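Alpha-1,3-glucanase (Paenibacillus glycanilyticus, PDB 6K0P) hydrolyses the alpha-1,3-glycosidic linkages of alpha-1,3-glucan as a member of glycoside hydrolase family 87, captured here as a variant with bound nigerose. Local coordinates at residues 16-21 with 322-327; 272-277 with 300-305; 348-353 with 379-384. The protein carries 1 engineered substitution. All blocks are in the same frame, centred on the assembly; numbering follows the deposited sequence.

Contact 1: residues 16-21 with 322-327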
# COMPACT_ATOMS: atom_id res chain seq x y z
N ASN A 16 0.16 11.13 8.44
CA ASN A 16 0.73 12.47 8.45
C ASN A 16 2.22 12.30 8.17
O ASN A 16 2.99 11.90 9.05
CB ASN A 16 0.48 13.14 9.80
CG ASN A 16 1.07 14.53 9.88
OD1 ASN A 16 1.50 15.09 8.88
ND2 ASN A 16 1.08 15.09 11.08
N MET A 17 2.63 12.57 6.94
CA MET A 17 4.00 12.38 6.52
C MET A 17 4.66 13.72 6.21
O MET A 17 3.99 14.71 5.93
CB MET A 17 4.04 11.47 5.27
CG MET A 17 3.25 10.17 5.42
SD MET A 17 3.76 9.09 6.78
CE MET A 17 5.51 8.94 6.45
N PRO A 18 6.00 13.78 6.27
CA PRO A 18 6.68 15.06 6.02
C PRO A 18 6.74 15.45 4.55
O PRO A 18 7.10 16.59 4.25
CB PRO A 18 8.09 14.83 6.57
CG PRO A 18 8.29 13.38 6.50
CD PRO A 18 6.93 12.75 6.75
N PHE A 19 6.43 14.54 3.65
CA PHE A 19 6.42 14.86 2.23
C PHE A 19 5.01 15.23 1.79
O PHE A 19 4.01 14.78 2.37
CB PHE A 19 6.97 13.71 1.39
CG PHE A 19 6.37 12.37 1.69
CD1 PHE A 19 5.22 11.94 1.04
CD2 PHE A 19 6.98 11.52 2.59
CE1 PHE A 19 4.68 10.69 1.31
CE2 PHE A 19 6.44 10.26 2.87
CZ PHE A 19 5.29 9.85 2.23
N THR A 20 4.95 16.08 0.77
CA THR A 20 3.71 16.49 0.12
C THR A 20 3.64 15.79 -1.23
O THR A 20 4.65 15.70 -1.94
CB THR A 20 3.74 18.01 -0.10
OG1 THR A 20 3.83 18.66 1.17
CG2 THR A 20 2.48 18.49 -0.82
N ILE A 21 2.46 15.29 -1.57
CA ILE A 21 2.23 14.63 -2.85
C ILE A 21 1.50 15.58 -3.78
O ILE A 21 0.43 16.11 -3.42
CB ILE A 21 1.44 13.33 -2.68
CG1 ILE A 21 2.25 12.33 -1.85
CG2 ILE A 21 1.05 12.76 -4.04
CD1 ILE A 21 1.45 11.16 -1.39
N ASN A 322 5.41 5.56 11.42
CA ASN A 322 6.10 6.58 10.60
C ASN A 322 6.89 5.98 9.44
O ASN A 322 7.84 6.60 8.96
CB ASN A 322 7.00 7.49 11.44
CG ASN A 322 6.24 8.24 12.51
OD1 ASN A 322 5.02 8.40 12.44
ND2 ASN A 322 6.97 8.70 13.52
N ASN A 323 6.50 4.80 8.96
CA ASN A 323 7.25 4.13 7.91
C ASN A 323 6.67 4.45 6.53
O ASN A 323 5.52 4.86 6.39
CB ASN A 323 7.25 2.62 8.12
CG ASN A 323 7.87 2.23 9.46
OD1 ASN A 323 9.01 2.55 9.73
ND2 ASN A 323 7.09 1.56 10.30
N ARG A 324 7.51 4.23 5.51
CA ARG A 324 7.12 4.36 4.11
C ARG A 324 7.39 3.02 3.45
O ARG A 324 8.52 2.53 3.48
CB ARG A 324 7.96 5.43 3.40
CG ARG A 324 8.17 6.67 4.21
CD ARG A 324 9.13 7.63 3.53
NE ARG A 324 9.47 8.67 4.48
CZ ARG A 324 9.93 9.87 4.15
NH1 ARG A 324 10.12 10.18 2.88
NH2 ARG A 324 10.19 10.76 5.11
N ILE A 325 6.35 2.44 2.85
CA ILE A 325 6.44 1.14 2.20
C ILE A 325 6.06 1.38 0.75
O ILE A 325 4.89 1.65 0.46
CB ILE A 325 5.48 0.14 2.83
CG1 ILE A 325 5.69 0.08 4.34
CG2 ILE A 325 5.64 -1.24 2.18
CD1 ILE A 325 4.52 -0.55 5.07
N LYS A 326 7.02 1.30 -0.17
CA LYS A 326 6.73 1.65 -1.55
C LYS A 326 7.24 0.59 -2.51
O LYS A 326 8.33 0.05 -2.33
CB LYS A 326 7.30 3.02 -1.92
CG LYS A 326 6.56 4.20 -1.26
CD LYS A 326 7.03 5.55 -1.83
CE LYS A 326 8.17 6.13 -1.01
NZ LYS A 326 8.71 7.35 -1.68
N ASN A 327 6.43 0.30 -3.53
CA ASN A 327 6.87 -0.51 -4.66
C ASN A 327 7.36 -1.88 -4.21
O ASN A 327 8.49 -2.30 -4.47
CB ASN A 327 7.89 0.27 -5.50
CG ASN A 327 7.44 1.69 -5.77
OD1 ASN A 327 6.31 1.91 -6.23
ND2 ASN A 327 8.29 2.66 -5.45
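Arg-324 NH1 forms a salt bridge with OE1 of Glu-173, on strand 165-173, and lies 3.4 Å from Phe-19 CD2. The arginine comes off strand 324-326 with its chain extended from CG to NE, so that the guanidinium arrives beside the benzyl group of Phe-19. There CD2 lies over one face of the guanidinium, offset toward its rim, and the two planes are turned 52° apart; the side chains slide past each other in opposite directions. Phe-19 CG stands between its own backbone N and carbonyl carbon (chi1 50°), the position from which the ring meets the arginine. Pro-18 meets the arginine tip to tip, its CG 3.5 Å from Arg-324 NH2. In the conformer described, one of two, Met-17 folds back at chi2 and chi3 and brings CE to 4.2 Å from Arg-324 CG, while its CB covers one face of the Phe-19 ring near the rim. An alanine in place of Arg-324 would probably leave Glu-173 without its charged mate and open a gap beside Phe-19 CD2 and CE2 and Pro-18 CG. No hydrogen bond joins the two segments directly, so what they share is apolar contact around a cation, whose charge is probably balanced by the Glu-173 carboxylate.

Contact 2: residues 272-277 with 300-305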
# COMPACT_ATOMS: atom_id res chain seq x y z
N SER A 272 16.70 3.58 5.39
CA SER A 272 15.97 3.02 4.26
C SER A 272 16.60 1.69 3.84
O SER A 272 17.77 1.41 4.14
CB SER A 272 15.90 3.98 3.06
OG SER A 272 17.21 4.27 2.58
N ALA A 273 15.79 0.87 3.17
CA ALA A 273 16.24 -0.41 2.66
C ALA A 273 15.76 -0.55 1.23
O ALA A 273 14.55 -0.42 0.95
CB ALA A 273 15.73 -1.58 3.51
N TRP A 274 16.70 -0.82 0.33
CA TRP A 274 16.48 -0.85 -1.11
C TRP A 274 16.74 -2.27 -1.58
O TRP A 274 17.89 -2.68 -1.76
CB TRP A 274 17.41 0.18 -1.78
CG TRP A 274 17.00 1.56 -1.37
CD1 TRP A 274 17.47 2.28 -0.30
CD2 TRP A 274 15.99 2.36 -1.98
NE1 TRP A 274 16.81 3.49 -0.22
CE2 TRP A 274 15.90 3.56 -1.24
CE3 TRP A 274 15.14 2.17 -3.08
CZ2 TRP A 274 14.99 4.57 -1.57
CZ3 TRP A 274 14.25 3.18 -3.40
CH2 TRP A 274 14.18 4.36 -2.65
N GLY A 275 15.67 -3.04 -1.75
CA GLY A 275 15.78 -4.42 -2.14
C GLY A 275 16.10 -4.58 -3.60
O GLY A 275 16.19 -3.63 -4.37
N ASN A 276 16.30 -5.84 -4.00
CA ASN A 276 16.59 -6.14 -5.40
C ASN A 276 15.56 -7.09 -6.01
O ASN A 276 15.84 -7.72 -7.04
CB ASN A 276 18.02 -6.66 -5.56
CG ASN A 276 18.24 -7.99 -4.87
OD1 ASN A 276 17.30 -8.59 -4.34
ND2 ASN A 276 19.49 -8.45 -4.87
N TYR A 277 14.38 -7.21 -5.40
CA TYR A 277 13.33 -8.00 -6.01
C TYR A 277 12.82 -7.30 -7.25
O TYR A 277 12.64 -6.08 -7.26
CB TYR A 277 12.18 -8.27 -5.03
CG TYR A 277 12.51 -9.42 -4.10
CD1 TYR A 277 13.26 -9.20 -2.94
CD2 TYR A 277 12.13 -10.73 -4.40
CE1 TYR A 277 13.59 -10.25 -2.09
CE2 TYR A 277 12.48 -11.79 -3.56
CZ TYR A 277 13.20 -11.53 -2.41
OH TYR A 277 13.57 -12.56 -1.55
N ASN A 300 10.09 5.02 11.27
CA ASN A 300 10.74 5.94 10.34
C ASN A 300 11.73 5.22 9.42
O ASN A 300 12.86 5.66 9.20
CB ASN A 300 11.41 7.10 11.08
CG ASN A 300 11.92 8.20 10.14
OD1 ASN A 300 11.30 8.50 9.11
ND2 ASN A 300 13.05 8.80 10.50
N ILE A 301 11.31 4.07 8.90
CA ILE A 301 12.08 3.40 7.85
C ILE A 301 11.31 3.47 6.54
O ILE A 301 10.08 3.58 6.50
CB ILE A 301 12.57 1.98 8.19
CG1 ILE A 301 11.44 0.97 8.12
CG2 ILE A 301 13.28 1.95 9.56
CD1 ILE A 301 11.97 -0.46 8.11
N TRP A 302 12.07 3.45 5.44
CA TRP A 302 11.55 3.56 4.08
C TRP A 302 12.08 2.33 3.34
O TRP A 302 13.29 2.14 3.24
CB TRP A 302 12.07 4.87 3.49
CG TRP A 302 11.89 5.14 2.01
CD1 TRP A 302 11.30 4.34 1.06
CD2 TRP A 302 12.32 6.32 1.33
NE1 TRP A 302 11.35 4.96 -0.18
CE2 TRP A 302 11.98 6.17 -0.03
CE3 TRP A 302 12.98 7.48 1.74
CZ2 TRP A 302 12.27 7.15 -0.98
CZ3 TRP A 302 13.27 8.45 0.80
CH2 TRP A 302 12.92 8.28 -0.55
N VAL A 303 11.17 1.46 2.89
CA VAL A 303 11.53 0.18 2.31
C VAL A 303 10.89 0.06 0.93
O VAL A 303 9.71 0.38 0.76
CB VAL A 303 11.06 -0.97 3.23
CG1 VAL A 303 11.39 -2.32 2.65
CG2 VAL A 303 11.69 -0.82 4.61
N GLU A 304 11.67 -0.42 -0.04
CA GLU A 304 11.21 -0.64 -1.41
C GLU A 304 11.78 -1.92 -1.98
O GLU A 304 12.87 -2.36 -1.60
CB GLU A 304 11.60 0.49 -2.37
CG GLU A 304 11.14 1.86 -1.89
CD GLU A 304 10.89 2.86 -3.01
OE1 GLU A 304 10.84 2.47 -4.21
OE2 GLU A 304 10.71 4.05 -2.69
N HIS A 305 11.04 -2.52 -2.91
CA HIS A 305 11.58 -3.60 -3.75
C HIS A 305 11.92 -4.85 -2.94
O HIS A 305 12.89 -5.56 -3.24
CB HIS A 305 12.74 -3.13 -4.63
CG HIS A 305 12.40 -1.91 -5.43
ND1 HIS A 305 13.30 -0.88 -5.63
CD2 HIS A 305 11.26 -1.55 -6.05
CE1 HIS A 305 12.71 0.06 -6.35
NE2 HIS A 305 11.47 -0.32 -6.61
O HOH W 1 15.82 -0.91 -4.66
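Trp-274, on strand 272-274, runs alongside Glu-304 and brings CZ2 over a face of Trp-302, and its side chain can be followed outward from CB. CG is set anti to the carbonyl carbon (chi1 -67°), and from there the indole leans toward the neighbouring strand. On the pyrrole side, NE1 turns back to its own strand and donates to Ser-272 OG at 2.9 Å, a bent bond with OG tilted out of the indole plane. On the benzo side the indole and Glu-304 point the same way: CE3 is 4.0 Å from Glu-304 CB, CZ3 is 3.4 Å from Glu-304 CD, and CH2 is 3.5 Å from Glu-304 OE2. The remaining corner, CZ2, sits toward the rim of the other indole, 3.7 Å from Trp-302 CE2, with the Trp-274 and Trp-302 rings 58° apart. Glu-304 is in turn fixed by Trp-302, whose NE1 donates in its ring plane to the anti lone pair of OE2, 2.7 Å away and nearly straight at 166°; OE1 takes a hydrogen bond from Asn-327. At the strand end, Glu-304 CB lies over the centre of the His-305 imidazole; a water joins His-305 ND1 to Gly-275 O, while NE2 hydrogen-bonds Glu-137 OE1. Gly-275 must be small here, since a CB would collide with His-305 O. The backbones pair in parallel, with Ala-273 N donating to Trp-302 O at 2.8 Å, while Ala-273 and Val-303 face the other way and pack on Phe-287. Parallel neighbours on successive coils are characteristic of the right-handed beta-helix of pectate-lyase-like domains. Here the polar and aromatic face adjoins a glycan pocket that includes Gln-140, touching both tryptophans, and Phe-107, stacked on His-305.

Contact 3: residues 348-353 with 379-384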
# COMPACT_ATOMS: atom_id res chain seq x y z
N TYR A 348 2.75 5.07 5.52
CA TYR A 348 2.35 5.40 4.16
C TYR A 348 2.81 4.29 3.25
O TYR A 348 3.99 3.91 3.27
CB TYR A 348 3.02 6.72 3.73
CG TYR A 348 2.81 7.07 2.27
CD1 TYR A 348 3.67 6.59 1.29
CD2 TYR A 348 1.77 7.91 1.88
CE1 TYR A 348 3.49 6.90 -0.05
CE2 TYR A 348 1.58 8.23 0.55
CZ TYR A 348 2.44 7.73 -0.41
OH TYR A 348 2.25 8.04 -1.75
N ALA A 349 1.89 3.77 2.43
CA ALA A 349 2.22 2.75 1.44
C ALA A 349 1.77 3.22 0.07
O ALA A 349 0.66 3.74 -0.08
CB ALA A 349 1.52 1.42 1.76
N ARG A 350 2.64 3.04 -0.92
CA ARG A 350 2.27 3.29 -2.31
C ARG A 350 2.89 2.20 -3.17
O ARG A 350 4.08 1.91 -3.04
CB ARG A 350 2.76 4.66 -2.80
CG ARG A 350 2.35 4.95 -4.25
CD ARG A 350 2.78 6.34 -4.68
NE ARG A 350 4.22 6.47 -4.92
CZ ARG A 350 4.99 7.42 -4.38
NH1 ARG A 350 4.48 8.33 -3.55
NH2 ARG A 350 6.27 7.49 -4.70
N GLY A 351 2.09 1.59 -4.05
CA GLY A 351 2.63 0.58 -4.94
C GLY A 351 2.88 -0.78 -4.33
O GLY A 351 3.77 -1.50 -4.81
N THR A 352 2.13 -1.19 -3.31
CA THR A 352 2.29 -2.57 -2.86
C THR A 352 1.76 -3.53 -3.93
O THR A 352 1.04 -3.15 -4.86
CB THR A 352 1.61 -2.82 -1.51
OG1 THR A 352 0.19 -2.68 -1.64
CG2 THR A 352 2.13 -1.85 -0.45
N GLY A 353 2.16 -4.81 -3.81
CA GLY A 353 1.83 -5.81 -4.81
C GLY A 353 0.75 -6.78 -4.37
O GLY A 353 0.41 -7.73 -5.08
N THR A 379 -2.11 5.41 5.17
CA THR A 379 -2.37 5.74 3.77
C THR A 379 -1.87 4.60 2.91
O THR A 379 -0.76 4.10 3.11
CB THR A 379 -1.67 7.04 3.40
OG1 THR A 379 -2.29 8.12 4.10
CG2 THR A 379 -1.73 7.28 1.89
N ALA A 380 -2.70 4.16 1.96
CA ALA A 380 -2.31 3.12 1.01
C ALA A 380 -2.87 3.49 -0.36
O ALA A 380 -4.09 3.52 -0.53
CB ALA A 380 -2.82 1.75 1.46
N THR A 381 -1.99 3.77 -1.32
CA THR A 381 -2.42 4.23 -2.63
C THR A 381 -1.70 3.44 -3.71
O THR A 381 -0.68 2.79 -3.45
CB THR A 381 -2.11 5.71 -2.83
OG1 THR A 381 -0.70 5.92 -2.74
CG2 THR A 381 -2.83 6.57 -1.78
N ASN A 382 -2.21 3.51 -4.94
CA ASN A 382 -1.62 2.80 -6.06
C ASN A 382 -1.38 1.33 -5.70
O ASN A 382 -0.27 0.80 -5.82
CB ASN A 382 -0.32 3.46 -6.52
CG ASN A 382 -0.54 4.77 -7.24
OD1 ASN A 382 -0.02 5.80 -6.84
ND2 ASN A 382 -1.31 4.73 -8.34
N VAL A 383 -2.44 0.68 -5.22
CA VAL A 383 -2.35 -0.72 -4.83
C VAL A 383 -2.34 -1.55 -6.11
O VAL A 383 -3.33 -1.58 -6.84
CB VAL A 383 -3.51 -1.13 -3.92
CG1 VAL A 383 -3.22 -2.50 -3.33
CG2 VAL A 383 -3.70 -0.10 -2.80
N ARG A 384 -1.22 -2.21 -6.38
CA ARG A 384 -1.03 -2.81 -7.70
C ARG A 384 -1.76 -4.14 -7.86
O ARG A 384 -1.89 -4.64 -8.98
CB ARG A 384 0.46 -2.93 -8.00
CG ARG A 384 1.16 -1.57 -7.93
CD ARG A 384 2.55 -1.63 -8.52
NE ARG A 384 3.52 -2.25 -7.63
CZ ARG A 384 4.81 -2.35 -7.93
NH1 ARG A 384 5.26 -1.88 -9.08
NH2 ARG A 384 5.65 -2.91 -7.07
O HOH W 2 -0.12 8.72 -2.60
O HOH W 3 0.06 0.57 -1.90
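Tyr-348 presents its phenol ring to Thr-379, with CD2 3.6 Å from Thr-379 CG2 in an oblique approach, and pairs edge-to-face with Phe-19 outside these segments. Strands 348-350 and 379-381, which carry the two residues, are parallel neighbours in a beta-helix, as in pectate-lyase-like domains; the residues after them carry the rest of the contact. Tyr-348 CG is anti to the backbone N (chi1 173°), the position from which the ring meets the Thr-379 methyl. A second flat group, the Arg-384 guanidinium, has Thr-352 O at its edge near the plane, while its NH2 hydrogen-bonds Thr-328 O. The Arg-350 guanidinium stands 81° from the Asn-382 amide plane, the two side chains lying side by side. On the other face Ala-349 and Ala-380 pack against Phe-357.

Arg-350 NH1 donates to Tyr-348 OH at 2.9 Å, the hydroxyl lying 22° out of the guanidinium plane, and the same arginine makes salt bridges to Asp-138 and Glu-171. These two acids probably offset its buried charge, and the bond is likely to restrain the phenol. A water ties that hydroxyl, Tyr-348 OH, at 2.6 Å to Thr-381 OG1, which bridges the two side chains. Past the strand, Gly-351 has a positive phi that suits glycine; further on, one more backbone bond forms, Arg-384 N to Thr-352 O at 2.9 Å. Between these bonds, Thr-381 O takes two donors: Gly-351 N at 3.1 Å and a water at 2.8 Å, and this water accepts from Thr-352 N.

Contacts 2 and 3, and the 322-327 side of contact 1, lie on neighbouring coils of the beta-helix, where strands 271-274, 297-304, 319-326, 343-350 and 374-383 follow one another in parallel. Strand 319-326 of contact 1 lies between the strands of the other two. The centre of contact 1 is about 13 Å from that of contact 2 and about 10 Å from that of contact 3; the centres of contacts 2 and 3 are about 14 Å apart, their nearest atoms about 6 Å. Along the chain, contact 2 is nested within the loop closed by contact 1, and contact 3 follows both. Contact 1 brings the N-terminal region, some 300 residues earlier, onto this surface, joining the two parts of the catalytic domain.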